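Local atomic coordinates of glycoside hydrolase family 31 (Trueperella pyogenes, PDB entry 5I0F), a protein that degrades cycloalternan as a family 31 glycoside hydrolase that forms a covalent intermediate with the sugar, consistent with a retaining mechanism. Residues E170-R181 against D186-S194; P212-N220 against W269-F280. All coordinates share one frame; numbering follows the deposited sequence.

Interaction 1: E170-R181 against D186-S194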
loop_
_atom_site.group_PDB
_atom_site.type_symbol
_atom_site.label_atom_id
_atom_site.label_comp_id
_atom_site.label_asym_id
_atom_site.label_seq_id
_atom_site.Cartn_x
_atom_site.Cartn_y
_atom_site.Cartn_z
ATOM N N GLU A 170 -8.424 -27.815 6.484
ATOM C CA GLU A 170 -8.179 -28.940 7.398
ATOM C C GLU A 170 -7.404 -28.498 8.645
ATOM O O GLU A 170 -6.805 -27.420 8.681
ATOM C CB GLU A 170 -7.460 -30.079 6.656
ATOM C CG GLU A 170 -8.315 -30.609 5.507
ATOM C CD GLU A 170 -7.762 -31.844 4.811
ATOM O OE1 GLU A 170 -6.605 -32.211 5.046
ATOM O OE2 GLU A 170 -8.509 -32.456 4.016
ATOM N N GLY A 171 -7.474 -29.327 9.678
ATOM C CA GLY A 171 -7.054 -28.962 11.035
ATOM C C GLY A 171 -5.614 -28.525 11.211
ATOM O O GLY A 171 -5.320 -27.680 12.060
ATOM N N ASP A 172 -4.718 -29.062 10.395
ATOM C CA ASP A 172 -3.306 -28.681 10.472
ATOM C C ASP A 172 -2.876 -27.652 9.420
ATOM O O ASP A 172 -1.669 -27.457 9.219
ATOM C CB ASP A 172 -2.424 -29.914 10.355
ATOM C CG ASP A 172 -2.488 -30.558 8.972
ATOM O OD1 ASP A 172 -3.573 -30.507 8.310
ATOM O OD2 ASP A 172 -1.444 -31.127 8.575
ATOM N N GLU A 173 -3.833 -26.996 8.757
ATOM C CA GLU A 173 -3.493 -26.067 7.674
ATOM C C GLU A 173 -3.330 -24.628 8.160
ATOM O O GLU A 173 -4.050 -24.181 9.056
ATOM C CB GLU A 173 -4.509 -26.159 6.537
ATOM C CG GLU A 173 -4.260 -27.395 5.685
ATOM C CD GLU A 173 -5.245 -27.623 4.559
ATOM O OE1 GLU A 173 -6.421 -27.190 4.632
ATOM O OE2 GLU A 173 -4.852 -28.311 3.586
ATOM N N HIS A 174 -2.394 -23.925 7.524
ATOM C CA HIS A 174 -2.051 -22.536 7.787
ATOM C C HIS A 174 -2.279 -21.733 6.512
ATOM O O HIS A 174 -2.093 -22.255 5.397
ATOM C CB HIS A 174 -0.598 -22.449 8.176
ATOM C CG HIS A 174 -0.244 -23.322 9.322
ATOM N ND1 HIS A 174 -0.370 -22.910 10.630
ATOM C CD2 HIS A 174 0.169 -24.609 9.367
ATOM C CE1 HIS A 174 0.004 -23.892 11.430
ATOM N NE2 HIS A 174 0.322 -24.937 10.688
ATOM N N VAL A 175 -2.707 -20.484 6.673
ATOM C CA VAL A 175 -3.090 -19.645 5.551
ATOM C C VAL A 175 -2.158 -18.442 5.488
ATOM O O VAL A 175 -2.106 -17.644 6.420
ATOM C CB VAL A 175 -4.557 -19.175 5.648
ATOM C CG1 VAL A 175 -4.956 -18.438 4.373
ATOM C CG2 VAL A 175 -5.483 -20.362 5.860
ATOM N N VAL A 176 -1.400 -18.331 4.403
ATOM C CA VAL A 176 -0.462 -17.211 4.225
ATOM C C VAL A 176 -0.750 -16.541 2.901
ATOM O O VAL A 176 -0.824 -17.201 1.865
ATOM C CB VAL A 176 0.992 -17.678 4.277
ATOM C CG1 VAL A 176 1.941 -16.511 4.050
ATOM C CG2 VAL A 176 1.274 -18.348 5.612
ATOM N N GLY A 177 -0.918 -15.224 2.948
ATOM C CA GLY A 177 -1.141 -14.450 1.752
ATOM C C GLY A 177 -1.982 -13.217 1.975
ATOM O O GLY A 177 -1.891 -12.538 3.020
ATOM N N PHE A 178 -2.822 -12.966 0.981
ATOM C CA PHE A 178 -3.647 -11.778 0.869
ATOM C C PHE A 178 -2.834 -10.496 0.678
ATOM O O PHE A 178 -3.319 -9.396 0.993
ATOM C CB PHE A 178 -4.607 -11.664 2.051
ATOM C CG PHE A 178 -5.418 -12.912 2.295
ATOM C CD1 PHE A 178 -6.394 -13.300 1.400
ATOM C CD2 PHE A 178 -5.222 -13.679 3.434
ATOM C CE1 PHE A 178 -7.143 -14.428 1.616
ATOM C CE2 PHE A 178 -5.994 -14.805 3.664
ATOM C CZ PHE A 178 -6.944 -15.191 2.750
ATOM N N GLY A 179 -1.622 -10.656 0.130
ATOM C CA GLY A 179 -0.721 -9.551 -0.146
ATOM C C GLY A 179 0.158 -9.229 1.048
ATOM O O GLY A 179 0.422 -10.074 1.898
ATOM N N GLU A 180 0.613 -7.982 1.103
ATOM C CA GLU A 180 1.472 -7.531 2.207
ATOM C C GLU A 180 0.606 -7.317 3.463
ATOM O O GLU A 180 -0.319 -6.489 3.464
ATOM C CB GLU A 180 2.203 -6.258 1.793
ATOM C CG GLU A 180 3.074 -5.595 2.873
ATOM C CD GLU A 180 3.642 -4.278 2.405
ATOM O OE1 GLU A 180 2.887 -3.514 1.728
ATOM O OE2 GLU A 180 4.842 -3.983 2.706
ATOM N N ARG A 181 0.909 -8.065 4.525
ATOM C CA ARG A 181 0.159 -7.968 5.773
ATOM C C ARG A 181 1.106 -7.686 6.922
ATOM O O ARG A 181 2.241 -8.146 6.927
ATOM C CB ARG A 181 -0.665 -9.245 6.035
ATOM C CG ARG A 181 -1.666 -9.580 4.940
ATOM C CD ARG A 181 -2.859 -8.639 5.013
ATOM N NE ARG A 181 -3.621 -8.610 3.779
ATOM C CZ ARG A 181 -4.814 -8.024 3.630
ATOM N NH1 ARG A 181 -5.434 -7.419 4.643
ATOM N NH2 ARG A 181 -5.388 -8.062 2.442
ATOM N N ASP A 186 0.466 -16.090 9.653
ATOM C CA ASP A 186 -0.635 -17.026 9.471
ATOM C C ASP A 186 -1.940 -16.262 9.716
ATOM O O ASP A 186 -2.227 -15.820 10.831
ATOM C CB ASP A 186 -0.465 -18.207 10.440
ATOM C CG ASP A 186 -1.474 -19.318 10.229
ATOM O OD1 ASP A 186 -2.414 -19.218 9.384
ATOM O OD2 ASP A 186 -1.314 -20.316 10.967
ATOM N N GLN A 187 -2.724 -16.103 8.663
ATOM C CA GLN A 187 -3.982 -15.394 8.741
ATOM C C GLN A 187 -5.155 -16.242 9.264
ATOM O O GLN A 187 -6.252 -15.721 9.483
ATOM C CB GLN A 187 -4.320 -14.826 7.372
ATOM C CG GLN A 187 -3.299 -13.796 6.909
ATOM C CD GLN A 187 -3.484 -12.463 7.587
ATOM O OE1 GLN A 187 -4.573 -11.878 7.541
ATOM N NE2 GLN A 187 -2.427 -11.962 8.215
ATOM N N ARG A 188 -4.942 -17.529 9.491
ATOM C CA ARG A 188 -6.025 -18.358 10.065
ATOM C C ARG A 188 -6.517 -17.791 11.387
ATOM O O ARG A 188 -5.711 -17.406 12.246
ATOM C CB ARG A 188 -5.593 -19.794 10.234
ATOM C CG ARG A 188 -6.748 -20.694 10.640
ATOM C CD ARG A 188 -6.376 -22.159 10.565
ATOM N NE ARG A 188 -7.575 -22.949 10.802
ATOM C CZ ARG A 188 -7.713 -24.238 10.523
ATOM N NH1 ARG A 188 -6.713 -24.938 9.980
ATOM N NH2 ARG A 188 -8.887 -24.820 10.770
ATOM N N GLY A 189 -7.844 -17.738 11.544
ATOM C CA GLY A 189 -8.466 -17.138 12.721
ATOM C C GLY A 189 -8.895 -15.682 12.578
ATOM O O GLY A 189 -9.573 -15.153 13.461
ATOM N N LEU A 190 -8.488 -15.029 11.484
ATOM C CA LEU A 190 -8.724 -13.613 11.279
ATOM C C LEU A 190 -9.817 -13.387 10.239
ATOM O O LEU A 190 -10.058 -14.248 9.374
ATOM C CB LEU A 190 -7.438 -12.907 10.806
ATOM C CG LEU A 190 -6.194 -12.976 11.706
ATOM C CD1 LEU A 190 -5.054 -12.142 11.100
ATOM C CD2 LEU A 190 -6.514 -12.533 13.124
ATOM N N ARG A 191 -10.475 -12.242 10.358
ATOM C CA ARG A 191 -11.333 -11.707 9.312
ATOM C C ARG A 191 -10.608 -10.496 8.727
ATOM O O ARG A 191 -10.123 -9.634 9.466
ATOM C CB ARG A 191 -12.694 -11.277 9.846
ATOM C CG ARG A 191 -13.456 -12.383 10.571
ATOM C CD ARG A 191 -14.799 -11.913 11.129
ATOM N NE ARG A 191 -15.400 -13.007 11.899
ATOM C CZ ARG A 191 -15.147 -13.317 13.178
ATOM N NH1 ARG A 191 -14.333 -12.579 13.931
ATOM N NH2 ARG A 191 -15.744 -14.388 13.724
ATOM N N LEU A 192 -10.540 -10.431 7.413
ATOM C CA LEU A 192 -9.836 -9.339 6.733
ATOM C C LEU A 192 -10.487 -9.025 5.400
ATOM O O LEU A 192 -11.530 -9.568 5.076
ATOM C CB LEU A 192 -8.366 -9.713 6.563
ATOM C CG LEU A 192 -8.137 -10.938 5.683
ATOM C CD1 LEU A 192 -6.975 -10.708 4.763
ATOM C CD2 LEU A 192 -7.922 -12.192 6.490
ATOM N N ASP A 193 -9.890 -8.130 4.627
ATOM C CA ASP A 193 -10.372 -7.855 3.285
ATOM C C ASP A 193 -9.194 -7.445 2.408
ATOM O O ASP A 193 -8.067 -7.333 2.904
ATOM C CB ASP A 193 -11.546 -6.820 3.306
ATOM C CG ASP A 193 -11.118 -5.375 3.627
ATOM O OD1 ASP A 193 -10.012 -5.114 4.153
ATOM O OD2 ASP A 193 -11.927 -4.457 3.326
ATOM N N SER A 194 -9.449 -7.321 1.112
ATOM C CA SER A 194 -8.465 -6.909 0.139
ATOM C C SER A 194 -8.991 -5.726 -0.659
ATOM O O SER A 194 -9.712 -5.901 -1.669
ATOM C CB SER A 194 -8.062 -8.086 -0.767
ATOM O OG SER A 194 -7.219 -8.969 -0.003
HETATM O O HOH W 1 -7.918 -6.044 5.619
#
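Leu192 CD1 lies over one face of the Arg181 guanidinium, 3.6 Å from Arg181 CZ, while carbonyl oxygens line the guanidinium edge. Arg181 NE and NH2 both donate to Phe178 O of their own segment. Arg181 NH2 also donates to Asp193 O at 2.8 Å, and water 1 bridges Arg181 NH1 to Asp193 N. The same Leu192 methyl packs against Phe178 CG, and Gln187 CG sits at the edge of that ring. At the far end, Arg188 NH1 reaches Glu170 O at 2.8 Å and Glu173 O at 2.9 Å, both near the guanidinium plane. An extended chain, with CG anti to the backbone N (chi1 -172°), carries it there; Arg188 NH2 bonds Ser245 O. Strands 174-179 and 191-194 are edge strands of two beta-sheets, and the loop before 191-194 lies along the first of them. That loop holds an Asx turn: Asp186 OD1 accepts from Arg188 N and, on the opposite face of the carboxylate, from Val175 N. Asp186 OD2 takes His174 ND1 at 2.8 Å, in the ring plane but above the carboxylate plane. The ring's NE2 bonds Glu221, so His174 is held at both nitrogens. Gln187 N donates to Val175 O at 2.8 Å.

Interaction 2: P212-N220 against W269-F280; sequences PMPFAQVVN and WSGSPTDVLNGF
Phe215 stacks on Phe280 where helix 273-284 packs against the mixed beta-sheet that contains strand 212-219. Strand 215-219 and helix 273-280 run nearly antiparallel, their axes 9.2 Å apart at closest approach. From Phe215, CB rests over the face of the Phe280 ring, 3.6 Å from Phe280 CZ, a CH-pi contact. CG lies over the centre of that ring. Phe215 CD1 meets Phe280 CG at 3.5 Å. CD2 and CE2 lie over Phe280 CD2 and CE2. CE1 reaches Phe280 CB and has Trp269 CZ3 near the ring edge. CZ, at the tip, lies over Phe280 CD2 and CB, with Leu277 CD1 farther off. The two rings form an offset stack with planes 3° apart and centroids 3.9 Å apart. Phe280 CG is anti to its backbone N (chi1 -177°), which sends the ring out from the helix to the strand. Met213 SD sits at the edge of the Phe280 ring, 3.7 Å from Phe280 CE2, a Met-aromatic contact. His229 adds an edge-to-face partner. Further along, Gln217 CB packs on Val276 CG1, and Val219 CG1 touches Pro273 CG. The helix starts with a capping box between Ser272 and Asp275. Gln217 NE2 bonds Ala552 O and Val176 O. Water 2 donates to Gln217 OE1 at 2.6 Å and to Pro273 O at 2.8 Å.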
loop_
_atom_site.group_PDB
_atom_site.type_symbol
_atom_site.label_atom_id
_atom_site.label_comp_id
_atom_site.label_asym_id
_atom_site.label_seq_id
_atom_site.Cartn_x
_atom_site.Cartn_y
_atom_site.Cartn_z
ATOM N N PRO A 212 -2.869 -5.134 -0.945
ATOM C CA PRO A 212 -3.604 -6.378 -0.754
ATOM C C PRO A 212 -3.600 -7.187 -2.047
ATOM O O PRO A 212 -3.319 -6.638 -3.115
ATOM C CB PRO A 212 -5.021 -5.888 -0.455
ATOM C CG PRO A 212 -5.136 -4.628 -1.236
ATOM C CD PRO A 212 -3.770 -3.994 -1.196
ATOM N N MET A 213 -3.927 -8.463 -1.943
ATOM C CA MET A 213 -4.242 -9.312 -3.114
ATOM C C MET A 213 -5.319 -10.321 -2.735
ATOM O O MET A 213 -5.356 -10.784 -1.594
ATOM C CB MET A 213 -3.002 -10.042 -3.614
ATOM C CG MET A 213 -1.916 -9.131 -4.176
ATOM S SD MET A 213 -0.566 -10.081 -4.860
ATOM C CE MET A 213 0.720 -8.836 -5.011
ATOM N N PRO A 214 -6.213 -10.668 -3.680
ATOM C CA PRO A 214 -7.243 -11.661 -3.379
ATOM C C PRO A 214 -6.740 -13.083 -3.649
ATOM O O PRO A 214 -7.305 -13.805 -4.475
ATOM C CB PRO A 214 -8.385 -11.251 -4.300
ATOM C CG PRO A 214 -7.678 -10.696 -5.520
ATOM C CD PRO A 214 -6.463 -9.997 -4.971
ATOM N N PHE A 215 -5.714 -13.473 -2.906
ATOM C CA PHE A 215 -4.973 -14.725 -3.117
ATOM C C PHE A 215 -4.378 -15.150 -1.798
ATOM O O PHE A 215 -3.931 -14.290 -1.020
ATOM C CB PHE A 215 -3.827 -14.548 -4.143
ATOM C CG PHE A 215 -2.693 -15.551 -3.981
ATOM C CD1 PHE A 215 -2.783 -16.818 -4.534
ATOM C CD2 PHE A 215 -1.555 -15.228 -3.261
ATOM C CE1 PHE A 215 -1.768 -17.743 -4.362
ATOM C CE2 PHE A 215 -0.531 -16.156 -3.079
ATOM C CZ PHE A 215 -0.634 -17.408 -3.655
ATOM N N ALA A 216 -4.344 -16.456 -1.555
ATOM C CA ALA A 216 -3.595 -17.029 -0.428
ATOM C C ALA A 216 -3.222 -18.474 -0.710
ATOM O O ALA A 216 -3.876 -19.150 -1.496
ATOM C CB ALA A 216 -4.411 -16.944 0.855
ATOM N N GLN A 217 -2.164 -18.933 -0.063
ATOM C CA GLN A 217 -1.788 -20.340 -0.094
ATOM C C GLN A 217 -2.136 -20.962 1.244
ATOM O O GLN A 217 -2.186 -20.276 2.275
ATOM C CB GLN A 217 -0.316 -20.539 -0.480
ATOM C CG GLN A 217 0.726 -19.931 0.421
ATOM C CD GLN A 217 1.643 -18.972 -0.349
ATOM O OE1 GLN A 217 2.517 -19.390 -1.115
ATOM N NE2 GLN A 217 1.429 -17.678 -0.157
ATOM N N VAL A 218 -2.424 -22.258 1.202
ATOM C CA VAL A 218 -2.883 -22.992 2.368
ATOM C C VAL A 218 -1.957 -24.182 2.484
ATOM O O VAL A 218 -1.873 -24.995 1.562
ATOM C CB VAL A 218 -4.339 -23.442 2.220
ATOM C CG1 VAL A 218 -4.797 -24.145 3.494
ATOM C CG2 VAL A 218 -5.272 -22.273 1.888
ATOM N N VAL A 219 -1.241 -24.268 3.600
ATOM C CA VAL A 219 -0.106 -25.185 3.723
ATOM C C VAL A 219 -0.342 -26.090 4.919
ATOM O O VAL A 219 -0.627 -25.598 6.004
ATOM C CB VAL A 219 1.223 -24.413 3.892
ATOM C CG1 VAL A 219 2.408 -25.369 3.875
ATOM C CG2 VAL A 219 1.361 -23.386 2.778
ATOM N N ASN A 220 -0.239 -27.406 4.715
ATOM C CA ASN A 220 -0.402 -28.375 5.813
ATOM C C ASN A 220 0.946 -28.702 6.439
ATOM O O ASN A 220 1.978 -28.218 5.982
ATOM C CB ASN A 220 -1.206 -29.616 5.380
ATOM C CG ASN A 220 -0.421 -30.611 4.528
ATOM O OD1 ASN A 220 0.814 -30.617 4.468
ATOM N ND2 ASN A 220 -1.157 -31.517 3.903
ATOM N N TRP A 269 -4.634 -24.076 -7.294
ATOM C CA TRP A 269 -3.448 -24.882 -7.559
ATOM C C TRP A 269 -3.193 -25.772 -6.387
ATOM O O TRP A 269 -3.650 -25.505 -5.275
ATOM C CB TRP A 269 -2.207 -24.017 -7.784
ATOM C CG TRP A 269 -2.417 -22.966 -8.808
ATOM C CD1 TRP A 269 -2.230 -23.091 -10.142
ATOM C CD2 TRP A 269 -2.881 -21.626 -8.582
ATOM N NE1 TRP A 269 -2.540 -21.914 -10.776
ATOM C CE2 TRP A 269 -2.960 -21.000 -9.845
ATOM C CE3 TRP A 269 -3.241 -20.894 -7.436
ATOM C CZ2 TRP A 269 -3.372 -19.680 -10.005
ATOM C CZ3 TRP A 269 -3.654 -19.559 -7.593
ATOM C CH2 TRP A 269 -3.705 -18.969 -8.869
ATOM N N SER A 270 -2.451 -26.837 -6.645
ATOM C CA SER A 270 -1.942 -27.673 -5.576
ATOM C C SER A 270 -0.604 -28.324 -5.932
ATOM O O SER A 270 -0.280 -28.514 -7.115
ATOM C CB SER A 270 -2.988 -28.709 -5.194
ATOM O OG SER A 270 -3.254 -29.572 -6.283
ATOM N N GLY A 271 0.152 -28.681 -4.894
ATOM C CA GLY A 271 1.491 -29.255 -5.060
ATOM C C GLY A 271 2.348 -28.839 -3.898
ATOM O O GLY A 271 1.868 -28.807 -2.772
ATOM N N SER A 272 3.620 -28.546 -4.153
ATOM C CA SER A 272 4.494 -27.952 -3.136
ATOM C C SER A 272 4.081 -26.484 -2.932
ATOM O O SER A 272 3.396 -25.910 -3.790
ATOM C CB SER A 272 5.948 -28.021 -3.604
ATOM O OG SER A 272 6.133 -27.129 -4.693
ATOM N N PRO A 273 4.499 -25.853 -1.816
ATOM C CA PRO A 273 4.230 -24.411 -1.690
ATOM C C PRO A 273 4.732 -23.567 -2.884
ATOM O O PRO A 273 4.037 -22.660 -3.358
ATOM C CB PRO A 273 4.956 -24.037 -0.399
ATOM C CG PRO A 273 4.923 -25.303 0.408
ATOM C CD PRO A 273 5.132 -26.402 -0.601
ATOM N N THR A 274 5.897 -23.941 -3.405
ATOM C CA THR A 274 6.481 -23.278 -4.570
ATOM C C THR A 274 5.623 -23.443 -5.834
ATOM O O THR A 274 5.430 -22.468 -6.582
ATOM C CB THR A 274 7.935 -23.755 -4.770
ATOM O OG1 THR A 274 8.707 -23.329 -3.638
ATOM C CG2 THR A 274 8.538 -23.156 -6.020
ATOM N N ASP A 275 5.091 -24.651 -6.051
ATOM C CA ASP A 275 4.155 -24.919 -7.164
ATOM C C ASP A 275 2.965 -23.944 -7.119
ATOM O O ASP A 275 2.540 -23.402 -8.141
ATOM C CB ASP A 275 3.598 -26.359 -7.126
ATOM C CG ASP A 275 4.647 -27.442 -7.424
ATOM O OD1 ASP A 275 5.643 -27.164 -8.115
ATOM O OD2 ASP A 275 4.459 -28.591 -6.962
ATOM N N VAL A 276 2.428 -23.740 -5.926
ATOM C CA VAL A 276 1.247 -22.886 -5.749
ATOM C C VAL A 276 1.551 -21.430 -6.070
ATOM O O VAL A 276 0.824 -20.774 -6.861
ATOM C CB VAL A 276 0.668 -23.009 -4.327
ATOM C CG1 VAL A 276 -0.440 -21.983 -4.087
ATOM C CG2 VAL A 276 0.153 -24.423 -4.104
ATOM N N LEU A 277 2.627 -20.916 -5.483
ATOM C CA LEU A 277 3.018 -19.539 -5.762
ATOM C C LEU A 277 3.320 -19.355 -7.244
ATOM O O LEU A 277 2.858 -18.368 -7.835
ATOM C CB LEU A 277 4.172 -19.063 -4.874
ATOM C CG LEU A 277 4.688 -17.630 -5.082
ATOM C CD1 LEU A 277 3.599 -16.580 -4.860
ATOM C CD2 LEU A 277 5.856 -17.386 -4.137
ATOM N N ASN A 278 3.991 -20.317 -7.880
ATOM C CA ASN A 278 4.199 -20.234 -9.330
ATOM C C ASN A 278 2.924 -20.212 -10.155
ATOM O O ASN A 278 2.855 -19.530 -11.178
ATOM C CB ASN A 278 5.099 -21.352 -9.843
ATOM C CG ASN A 278 6.543 -20.980 -9.768
ATOM O OD1 ASN A 278 7.026 -20.141 -10.535
ATOM N ND2 ASN A 278 7.243 -21.586 -8.849
ATOM N N GLY A 279 1.923 -20.959 -9.716
ATOM C CA GLY A 279 0.621 -20.917 -10.367
ATOM C C GLY A 279 0.069 -19.508 -10.372
ATOM O O GLY A 279 -0.364 -18.993 -11.417
ATOM N N PHE A 280 0.087 -18.887 -9.202
ATOM C CA PHE A 280 -0.367 -17.503 -9.055
ATOM C C PHE A 280 0.445 -16.523 -9.912
ATOM O O PHE A 280 -0.127 -15.706 -10.659
ATOM C CB PHE A 280 -0.370 -17.113 -7.581
ATOM C CG PHE A 280 -0.890 -15.708 -7.320
ATOM C CD1 PHE A 280 -2.099 -15.272 -7.866
ATOM C CD2 PHE A 280 -0.164 -14.825 -6.526
ATOM C CE1 PHE A 280 -2.564 -13.977 -7.634
ATOM C CE2 PHE A 280 -0.636 -13.537 -6.271
ATOM C CZ PHE A 280 -1.840 -13.114 -6.831
HETATM O O HOH W 2 2.413 -22.010 -1.161
#

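In the fold
Interaction 1 closes before interaction 2 opens along the chain, and their centres lie about 12 Å apart. They meet in one mixed sheet, where strands 174-179 and 212-219 are antiparallel neighbours. His174 O and Val219 N probably bond across this pair, as do Phe178 N and Phe215 O. Phe178 CZ also packs on Ala216 CB. Interaction 1 ties the outer strand of this sheet to strand 191-194, at the edge of a six-stranded sheet. Interaction 2 sets helix 273-284, the last helix before the first barrel strand, 297-300, against the mixed sheet. Together they connect a two-sheet beta region to the helix leading into the TIM barrel of this family 31 enzyme.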